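Local coordinates for protein cocosin 1 acidic chain (Cocos nucifera, PDB 5WPW) that serves as a seed storage protein, a hexameric 11S globulin that acts as a nutrient reservoir in coconut, at residues P301-I305 with V343-A348; L62-G68 with N132-T138. The protein carries 2 engineered substitutions. All coordinates share one frame; numbering follows the deposited sequence.

Contact 1 of 2, residues P301-I305 with V343-A348; sequences PHWNI and VPQNFA
The backbone N of N346 donates to the carbonyl O of N304 over 2.8 Å; the donor lies in the carbonyl plane, but the N-H is bent, at 143°. This backbone bond joins the segments directly, and a water completes the junction. That water accepts from N304 twice, at the backbone N (2.9 Å) and at side-chain ND2, and donates to the carbonyl oxygens of P344 and F347. The water O stands 2.6 Å from F347 O. Its four bonds tie the end of strand 298-304 to the bend between strands 340-343 and 348-354, and hold the N304 amide toward that bend. Two CA-H...O contacts extend the seam: A348 CA approaches H302 O at 3.2 Å, and W303 CA approaches F347 O. The bend is a type II beta turn from P344 to F347, closed by F347 N bonding P344 O, within the C-terminal cupin domain; in sequence it joins the outermost strand of one sheet to a strand of the other. P344 CB sits 3.8 Å above the centre of the F347 ring, covering one face. W303 CB lies 3.3 Å from both N346 O and F347 O, with N346 O oblique to the indole. Chi1 of 70° carries W303 CD1 to 4.1 Å from N346 ND2; indole and amide planes are only 14° apart. N346 ND2 is buried with no hydrogen-bond partner. Further out, K364 holds N304 OD1, fixing the far side of the amide whose ND2 grips the water. W303 NE1 donates to G121 O of a second subunit, whose M56 packs on both W303 and N346.

Contact 2 of 2, residues L62-G68 with N132-T138; sequences LVYIVQG and NPVVAIT
Strands 61-67 and 134-140 pair antiparallel within a sheet of the N-terminal cupin domain, and the backbone bonds Y64 to I137 in both directions. Y64 N reaches I137 O at 2.7 Å with a nearly straight N-H (175°), and I137 N returns to Y64 O at 2.9 Å. On one face of the sheet V63 lies against T138 and A136: V63 CG2 is 3.3 Å from T138 OG1, while CG1 meets A136 CB. The opposite face carries Y64 and I137. I137 CG2, placed between its backbone N and carbonyl carbon, presses on Y64 CB at 3.6 Å and lies in the plane of the tyrosine ring, at its edge. V66 CG2 also touches this methyl, and Y312, from the other cupin domain, packs on both V66 and I137.

The register then slips by one residue. V66 and Q67 both face V135, and their backbone nitrogens share V135 O through two weak bonds; V135 N answers Q67 O at 3.0 Å. Past this point the Q67 side chain, extended from a CG trans to the backbone N (chi1 -175°), runs beside V135 and sends NE2 to P133 O at 2.8 Å. That N-H is straight (169°) and the acceptor lies in the Q67 amide plane, although NE2 stands above the carbonyl plane of P133. G68 follows as the strand ends, its CA 4.0 Å from V134 CG2. The local one-residue slip, with two residues opposite one, is a classic beta bulge in the antiparallel framework of a cupin beta-barrel.

Contact 2 comes first along the chain and closes before contact 1 opens, so the two are in series, one in each of the two cupin domains of the subunit. Their centres are 26 Å apart and their nearest atoms about 12 Å. They share no sheet: 62-68 and 132-138 lie on neighbouring strands of an N-terminal sheet, whereas 301-305 ends a strand of one C-terminal sheet and 343-348 leads from the outermost strand 340-343 of the other into 348-354. Strand 309-314 relates them, packing on contact 1 through S309 and M311 and on contact 2 through Y312. Contact 1 is an intradomain junction bordering a second subunit; contact 2 is intrasheet pairing that no other chain touches.

Contact 1 of 2, residues P301-I305 with V343-A348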
ATOM      1  N   PRO A 301     -16.311  25.515 -18.028  1.00 33.79           N
ATOM      2  CA  PRO A 301     -15.961  26.031 -16.697  1.00 29.57           C
ATOM      3  C   PRO A 301     -15.714  24.889 -15.723  1.00 29.95           C
ATOM      4  O   PRO A 301     -16.455  23.908 -15.687  1.00 27.64           O
ATOM      5  CB  PRO A 301     -17.192  26.857 -16.295  1.00 32.67           C
ATOM      6  CG  PRO A 301     -17.831  27.224 -17.578  1.00 35.15           C
ATOM      7  CD  PRO A 301     -17.557  26.111 -18.542  1.00 29.41           C
ATOM      8  N   HIS A 302     -14.627  25.001 -14.969  1.00 26.37           N
ATOM      9  CA  HIS A 302     -14.220  23.930 -14.071  1.00 25.98           C
ATOM     10  C   HIS A 302     -13.402  24.532 -12.947  1.00 25.83           C
ATOM     11  O   HIS A 302     -12.905  25.666 -13.046  1.00 26.08           O
ATOM     12  CB  HIS A 302     -13.416  22.836 -14.794  1.00 27.54           C
ATOM     13  CG  HIS A 302     -12.143  23.332 -15.427  1.00 24.77           C
ATOM     14  ND1 HIS A 302     -12.128  24.030 -16.620  1.00 26.36           N
ATOM     15  CD2 HIS A 302     -10.845  23.208 -15.048  1.00 27.83           C
ATOM     16  CE1 HIS A 302     -10.882  24.344 -16.926  1.00 31.76           C
ATOM     17  NE2 HIS A 302     -10.083  23.850 -15.996  1.00 28.72           N
ATOM     18  N   TRP A 303     -13.267  23.765 -11.865  1.00 24.30           N
ATOM     19  CA  TRP A 303     -12.235  24.062 -10.891  1.00 23.01           C
ATOM     20  C   TRP A 303     -11.330  22.852 -10.676  1.00 25.89           C
ATOM     21  O   TRP A 303     -11.732  21.700 -10.877  1.00 23.50           O
ATOM     22  CB  TRP A 303     -12.856  24.539  -9.569  1.00 23.09           C
ATOM     23  CG  TRP A 303     -13.586  23.509  -8.773  1.00 22.00           C
ATOM     24  CD1 TRP A 303     -13.057  22.663  -7.805  1.00 20.73           C
ATOM     25  CD2 TRP A 303     -14.973  23.249  -8.820  1.00 23.81           C
ATOM     26  NE1 TRP A 303     -14.057  21.892  -7.272  1.00 25.21           N
ATOM     27  CE2 TRP A 303     -15.247  22.234  -7.872  1.00 28.90           C
ATOM     28  CE3 TRP A 303     -16.030  23.775  -9.580  1.00 28.87           C
ATOM     29  CZ2 TRP A 303     -16.537  21.727  -7.668  1.00 31.56           C
ATOM     30  CZ3 TRP A 303     -17.309  23.285  -9.361  1.00 33.21           C
ATOM     31  CH2 TRP A 303     -17.553  22.261  -8.424  1.00 28.90           C
ATOM     32  N   ASN A 304     -10.079  23.130 -10.307  1.00 26.13           N
ATOM     33  CA  ASN A 304      -9.150  22.077  -9.948  1.00 23.60           C
ATOM     34  C   ASN A 304      -9.430  21.642  -8.523  1.00 17.80           C
ATOM     35  O   ASN A 304      -9.443  22.468  -7.607  1.00 23.42           O
ATOM     36  CB  ASN A 304      -7.706  22.555 -10.064  1.00 27.51           C
ATOM     37  CG  ASN A 304      -7.286  22.720 -11.497  1.00 25.71           C
ATOM     38  OD1 ASN A 304      -7.012  21.740 -12.185  1.00 26.65           O
ATOM     39  ND2 ASN A 304      -7.257  23.960 -11.965  1.00 24.18           N
ATOM     40  N   ILE A 305      -9.609  20.339  -8.344  1.00 20.25           N
ATOM     41  CA  ILE A 305     -10.059  19.812  -7.062  1.00 20.71           C
ATOM     42  C   ILE A 305      -8.908  19.725  -6.081  1.00 22.67           C
ATOM     43  O   ILE A 305      -9.015  20.179  -4.933  1.00 20.22           O
ATOM     44  CB  ILE A 305     -10.717  18.436  -7.252  1.00 21.46           C
ATOM     45  CG1 ILE A 305     -12.094  18.592  -7.902  1.00 22.77           C
ATOM     46  CG2 ILE A 305     -10.834  17.719  -5.925  1.00 19.30           C
ATOM     47  CD1 ILE A 305     -12.659  17.290  -8.366  1.00 23.09           C
ATOM     48  N   VAL A 343      -3.350  29.053 -11.978  1.00 26.02           N
ATOM     49  CA  VAL A 343      -4.728  28.994 -11.515  1.00 28.42           C
ATOM     50  C   VAL A 343      -4.734  28.233 -10.191  1.00 28.27           C
ATOM     51  O   VAL A 343      -4.445  27.028 -10.159  1.00 25.80           O
ATOM     52  CB  VAL A 343      -5.642  28.353 -12.562  1.00 24.41           C
ATOM     53  CG1 VAL A 343      -7.117  28.422 -12.137  1.00 26.51           C
ATOM     54  CG2 VAL A 343      -5.436  29.077 -13.944  1.00 28.34           C
ATOM     55  N   PRO A 344      -5.044  28.894  -9.085  1.00 28.47           N
ATOM     56  CA  PRO A 344      -5.012  28.223  -7.786  1.00 29.72           C
ATOM     57  C   PRO A 344      -6.074  27.146  -7.657  1.00 26.40           C
ATOM     58  O   PRO A 344      -7.136  27.194  -8.279  1.00 26.39           O
ATOM     59  CB  PRO A 344      -5.256  29.364  -6.795  1.00 31.86           C
ATOM     60  CG  PRO A 344      -4.877  30.609  -7.544  1.00 24.86           C
ATOM     61  CD  PRO A 344      -5.255  30.343  -8.956  1.00 29.42           C
ATOM     62  N   GLN A 345      -5.763  26.166  -6.812  1.00 26.66           N
ATOM     63  CA  GLN A 345      -6.685  25.092  -6.492  1.00 20.43           C
ATOM     64  C   GLN A 345      -8.042  25.681  -6.125  1.00 24.01           C
ATOM     65  O   GLN A 345      -8.121  26.733  -5.475  1.00 24.45           O
ATOM     66  CB  GLN A 345      -6.126  24.269  -5.314  1.00 24.99           C
ATOM     67  CG  GLN A 345      -7.086  23.208  -4.783  1.00 26.47           C
ATOM     68  CD  GLN A 345      -6.614  22.586  -3.462  1.00 32.66           C
ATOM     69  OE1 GLN A 345      -7.021  21.469  -3.092  1.00 33.22           O
ATOM     70  NE2 GLN A 345      -5.770  23.299  -2.754  1.00 26.31           N
ATOM     71  N   ASN A 346      -9.099  25.024  -6.600  1.00 21.50           N
ATOM     72  CA  ASN A 346     -10.480  25.360  -6.249  1.00 22.55           C
ATOM     73  C   ASN A 346     -10.990  26.574  -7.030  1.00 26.88           C
ATOM     74  O   ASN A 346     -12.205  26.745  -7.139  1.00 24.11           O
ATOM     75  CB  ASN A 346     -10.652  25.640  -4.746  1.00 27.36           C
ATOM     76  CG  ASN A 346     -10.845  24.394  -3.900  1.00 36.42           C
ATOM     77  OD1 ASN A 346      -9.974  24.027  -3.110  1.00 36.96           O
ATOM     78  ND2 ASN A 346     -12.027  23.790  -3.992  1.00 38.18           N
ATOM     79  N   PHE A 347     -10.111  27.435  -7.559  1.00 27.55           N
ATOM     80  CA  PHE A 347     -10.592  28.570  -8.357  1.00 27.36           C
ATOM     81  C   PHE A 347     -11.284  28.066  -9.614  1.00 25.49           C
ATOM     82  O   PHE A 347     -10.831  27.116 -10.244  1.00 27.24           O
ATOM     83  CB  PHE A 347      -9.453  29.504  -8.759  1.00 23.42           C
ATOM     84  CG  PHE A 347      -9.009  30.430  -7.661  1.00 28.16           C
ATOM     85  CD1 PHE A 347      -8.985  29.998  -6.335  1.00 26.68           C
ATOM     86  CD2 PHE A 347      -8.587  31.721  -7.947  1.00 31.34           C
ATOM     87  CE1 PHE A 347      -8.572  30.836  -5.312  1.00 25.75           C
ATOM     88  CE2 PHE A 347      -8.150  32.574  -6.922  1.00 30.99           C
ATOM     89  CZ  PHE A 347      -8.139  32.125  -5.601  1.00 30.27           C
ATOM     90  N   ALA A 348     -12.385  28.706  -9.991  1.00 20.47           N
ATOM     91  CA  ALA A 348     -13.126  28.282 -11.165  1.00 19.55           C
ATOM     92  C   ALA A 348     -12.558  29.001 -12.376  1.00 27.73           C
ATOM     93  O   ALA A 348     -12.229  30.184 -12.304  1.00 26.53           O
ATOM     94  CB  ALA A 348     -14.623  28.584 -11.017  1.00 27.55           C
TER
HETATM   95  O   HOH W   1      -8.687  25.602  -9.937  1.00 24.83           O

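Contact 2 of 2, residues L62-G68 with N132-T138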
ATOM      1  N   LEU A  62       8.911  18.536 -13.525  1.00 22.13           N
ATOM      2  CA  LEU A  62       8.449  18.060 -14.815  1.00 25.25           C
ATOM      3  C   LEU A  62       8.963  19.039 -15.855  1.00 20.96           C
ATOM      4  O   LEU A  62       8.885  20.253 -15.636  1.00 23.33           O
ATOM      5  CB  LEU A  62       6.919  18.009 -14.918  1.00 25.75           C
ATOM      6  CG  LEU A  62       6.182  17.011 -14.034  1.00 19.21           C
ATOM      7  CD1 LEU A  62       4.749  16.906 -14.531  1.00 20.87           C
ATOM      8  CD2 LEU A  62       6.885  15.669 -14.063  1.00 21.73           C
ATOM      9  N   VAL A  63       9.556  18.506 -16.922  1.00 23.69           N
ATOM     10  CA  VAL A  63      10.025  19.285 -18.066  1.00 23.30           C
ATOM     11  C   VAL A  63       9.102  19.000 -19.240  1.00 23.22           C
ATOM     12  O   VAL A  63       8.839  17.833 -19.552  1.00 30.60           O
ATOM     13  CB  VAL A  63      11.478  18.932 -18.424  1.00 26.78           C
ATOM     14  CG1 VAL A  63      11.970  19.842 -19.553  1.00 27.33           C
ATOM     15  CG2 VAL A  63      12.368  19.025 -17.188  1.00 25.85           C
ATOM     16  N   TYR A  64       8.601  20.042 -19.893  1.00 21.18           N
ATOM     17  CA  TYR A  64       7.857  19.857 -21.133  1.00 23.47           C
ATOM     18  C   TYR A  64       8.698  20.352 -22.303  1.00 24.30           C
ATOM     19  O   TYR A  64       9.133  21.505 -22.298  1.00 27.54           O
ATOM     20  CB  TYR A  64       6.514  20.598 -21.123  1.00 24.52           C
ATOM     21  CG  TYR A  64       5.719  20.407 -22.408  1.00 26.76           C
ATOM     22  CD1 TYR A  64       5.127  19.179 -22.718  1.00 28.17           C
ATOM     23  CD2 TYR A  64       5.552  21.454 -23.302  1.00 30.78           C
ATOM     24  CE1 TYR A  64       4.399  19.006 -23.899  1.00 27.78           C
ATOM     25  CE2 TYR A  64       4.832  21.291 -24.476  1.00 30.36           C
ATOM     26  CZ  TYR A  64       4.266  20.070 -24.768  1.00 29.80           C
ATOM     27  OH  TYR A  64       3.556  19.921 -25.932  1.00 31.56           O
ATOM     28  N   ILE A  65       8.898  19.490 -23.302  1.00 23.00           N
ATOM     29  CA  ILE A  65       9.645  19.843 -24.517  1.00 26.32           C
ATOM     30  C   ILE A  65       8.670  20.552 -25.462  1.00 26.08           C
ATOM     31  O   ILE A  65       7.863  19.909 -26.134  1.00 26.75           O
ATOM     32  CB  ILE A  65      10.284  18.623 -25.180  1.00 25.72           C
ATOM     33  CG1 ILE A  65      11.123  17.807 -24.190  1.00 24.55           C
ATOM     34  CG2 ILE A  65      11.196  19.054 -26.393  1.00 24.50           C
ATOM     35  CD1 ILE A  65      12.151  18.593 -23.544  1.00 23.61           C
ATOM     36  N   VAL A  66       8.726  21.888 -25.473  1.00 27.25           N
ATOM     37  CA  VAL A  66       7.936  22.700 -26.395  1.00 23.92           C
ATOM     38  C   VAL A  66       8.399  22.500 -27.834  1.00 33.87           C
ATOM     39  O   VAL A  66       7.590  22.492 -28.773  1.00 30.48           O
ATOM     40  CB  VAL A  66       8.024  24.182 -25.982  1.00 27.14           C
ATOM     41  CG1 VAL A  66       7.284  25.083 -26.996  1.00 31.41           C
ATOM     42  CG2 VAL A  66       7.436  24.406 -24.581  1.00 28.61           C
ATOM     43  N   GLN A  67       9.705  22.346 -28.040  1.00 27.29           N
ATOM     44  CA  GLN A  67      10.257  22.327 -29.383  1.00 30.43           C
ATOM     45  C   GLN A  67      11.569  21.559 -29.364  1.00 34.35           C
ATOM     46  O   GLN A  67      12.295  21.617 -28.372  1.00 33.12           O
ATOM     47  CB  GLN A  67      10.473  23.772 -29.857  1.00 29.70           C
ATOM     48  CG  GLN A  67      10.934  23.941 -31.301  1.00 41.08           C
ATOM     49  CD  GLN A  67      11.369  25.375 -31.561  1.00 40.54           C
ATOM     50  OE1 GLN A  67      10.543  26.238 -31.855  1.00 42.84           O
ATOM     51  NE2 GLN A  67      12.658  25.638 -31.418  1.00 39.23           N
ATOM     52  N   GLY A  68      11.868  20.840 -30.451  1.00 31.88           N
ATOM     53  CA  GLY A  68      13.187  20.271 -30.652  1.00 35.83           C
ATOM     54  C   GLY A  68      13.239  18.793 -30.334  1.00 34.93           C
ATOM     55  O   GLY A  68      12.260  18.166 -29.922  1.00 32.71           O
ATOM     56  N   ASN A 132      17.342  22.229 -34.978  1.00 42.94           N
ATOM     57  CA  ASN A 132      16.551  23.323 -34.460  1.00 44.45           C
ATOM     58  C   ASN A 132      16.776  23.457 -32.954  1.00 39.98           C
ATOM     59  O   ASN A 132      17.158  22.487 -32.292  1.00 42.42           O
ATOM     60  CB  ASN A 132      15.068  23.087 -34.758  1.00 43.38           C
ATOM     61  CG  ASN A 132      14.481  21.928 -33.960  1.00 44.64           C
ATOM     62  OD1 ASN A 132      13.676  22.141 -33.056  1.00 48.47           O
ATOM     63  ND2 ASN A 132      14.886  20.696 -34.291  1.00 48.87           N
ATOM     64  N   PRO A 133      16.591  24.638 -32.373  1.00 34.31           N
ATOM     65  CA  PRO A 133      16.800  24.775 -30.930  1.00 37.93           C
ATOM     66  C   PRO A 133      15.757  23.986 -30.144  1.00 35.54           C
ATOM     67  O   PRO A 133      14.617  23.811 -30.578  1.00 34.77           O
ATOM     68  CB  PRO A 133      16.657  26.285 -30.685  1.00 38.63           C
ATOM     69  CG  PRO A 133      16.707  26.925 -32.070  1.00 37.47           C
ATOM     70  CD  PRO A 133      16.151  25.901 -32.989  1.00 39.11           C
ATOM     71  N   VAL A 134      16.171  23.492 -28.990  1.00 35.48           N
ATOM     72  CA  VAL A 134      15.245  22.893 -28.032  1.00 32.94           C
ATOM     73  C   VAL A 134      14.727  24.001 -27.131  1.00 29.35           C
ATOM     74  O   VAL A 134      15.487  24.868 -26.688  1.00 32.38           O
ATOM     75  CB  VAL A 134      15.932  21.779 -27.214  1.00 35.11           C
ATOM     76  CG1 VAL A 134      15.080  21.389 -26.000  1.00 30.02           C
ATOM     77  CG2 VAL A 134      16.227  20.565 -28.098  1.00 34.74           C
ATOM     78  N   VAL A 135      13.424  24.010 -26.887  1.00 30.15           N
ATOM     79  CA  VAL A 135      12.826  24.907 -25.917  1.00 27.05           C
ATOM     80  C   VAL A 135      12.135  24.029 -24.876  1.00 28.35           C
ATOM     81  O   VAL A 135      11.228  23.255 -25.212  1.00 27.83           O
ATOM     82  CB  VAL A 135      11.848  25.895 -26.570  1.00 31.39           C
ATOM     83  CG1 VAL A 135      11.346  26.881 -25.537  1.00 35.18           C
ATOM     84  CG2 VAL A 135      12.559  26.660 -27.708  1.00 30.74           C
ATOM     85  N   ALA A 136      12.601  24.111 -23.637  1.00 28.39           N
ATOM     86  CA  ALA A 136      12.077  23.316 -22.533  1.00 30.19           C
ATOM     87  C   ALA A 136      11.430  24.230 -21.509  1.00 30.92           C
ATOM     88  O   ALA A 136      12.002  25.263 -21.144  1.00 34.00           O
ATOM     89  CB  ALA A 136      13.200  22.509 -21.864  1.00 29.54           C
ATOM     90  N   ILE A 137      10.237  23.863 -21.034  1.00 31.22           N
ATOM     91  CA  ILE A 137       9.628  24.569 -19.915  1.00 27.73           C
ATOM     92  C   ILE A 137       9.593  23.620 -18.724  1.00 28.96           C
ATOM     93  O   ILE A 137       9.081  22.497 -18.830  1.00 27.49           O
ATOM     94  CB  ILE A 137       8.227  25.103 -20.244  1.00 30.93           C
ATOM     95  CG1 ILE A 137       7.575  25.533 -18.947  1.00 31.53           C
ATOM     96  CG2 ILE A 137       7.402  24.053 -20.928  1.00 36.70           C
ATOM     97  CD1 ILE A 137       6.370  26.338 -19.095  1.00 39.64           C
ATOM     98  N   THR A 138      10.169  24.064 -17.610  1.00 26.29           N
ATOM     99  CA  THR A 138      10.353  23.253 -16.408  1.00 27.27           C
ATOM    100  C   THR A 138       9.611  23.849 -15.228  1.00 25.24           C
ATOM    101  O   THR A 138       9.768  25.041 -14.939  1.00 27.03           O
ATOM    102  CB  THR A 138      11.833  23.164 -16.063  1.00 29.47           C
ATOM    103  OG1 THR A 138      12.478  22.350 -17.037  1.00 30.81           O
ATOM    104  CG2 THR A 138      12.020  22.584 -14.671  1.00 28.94           C
TER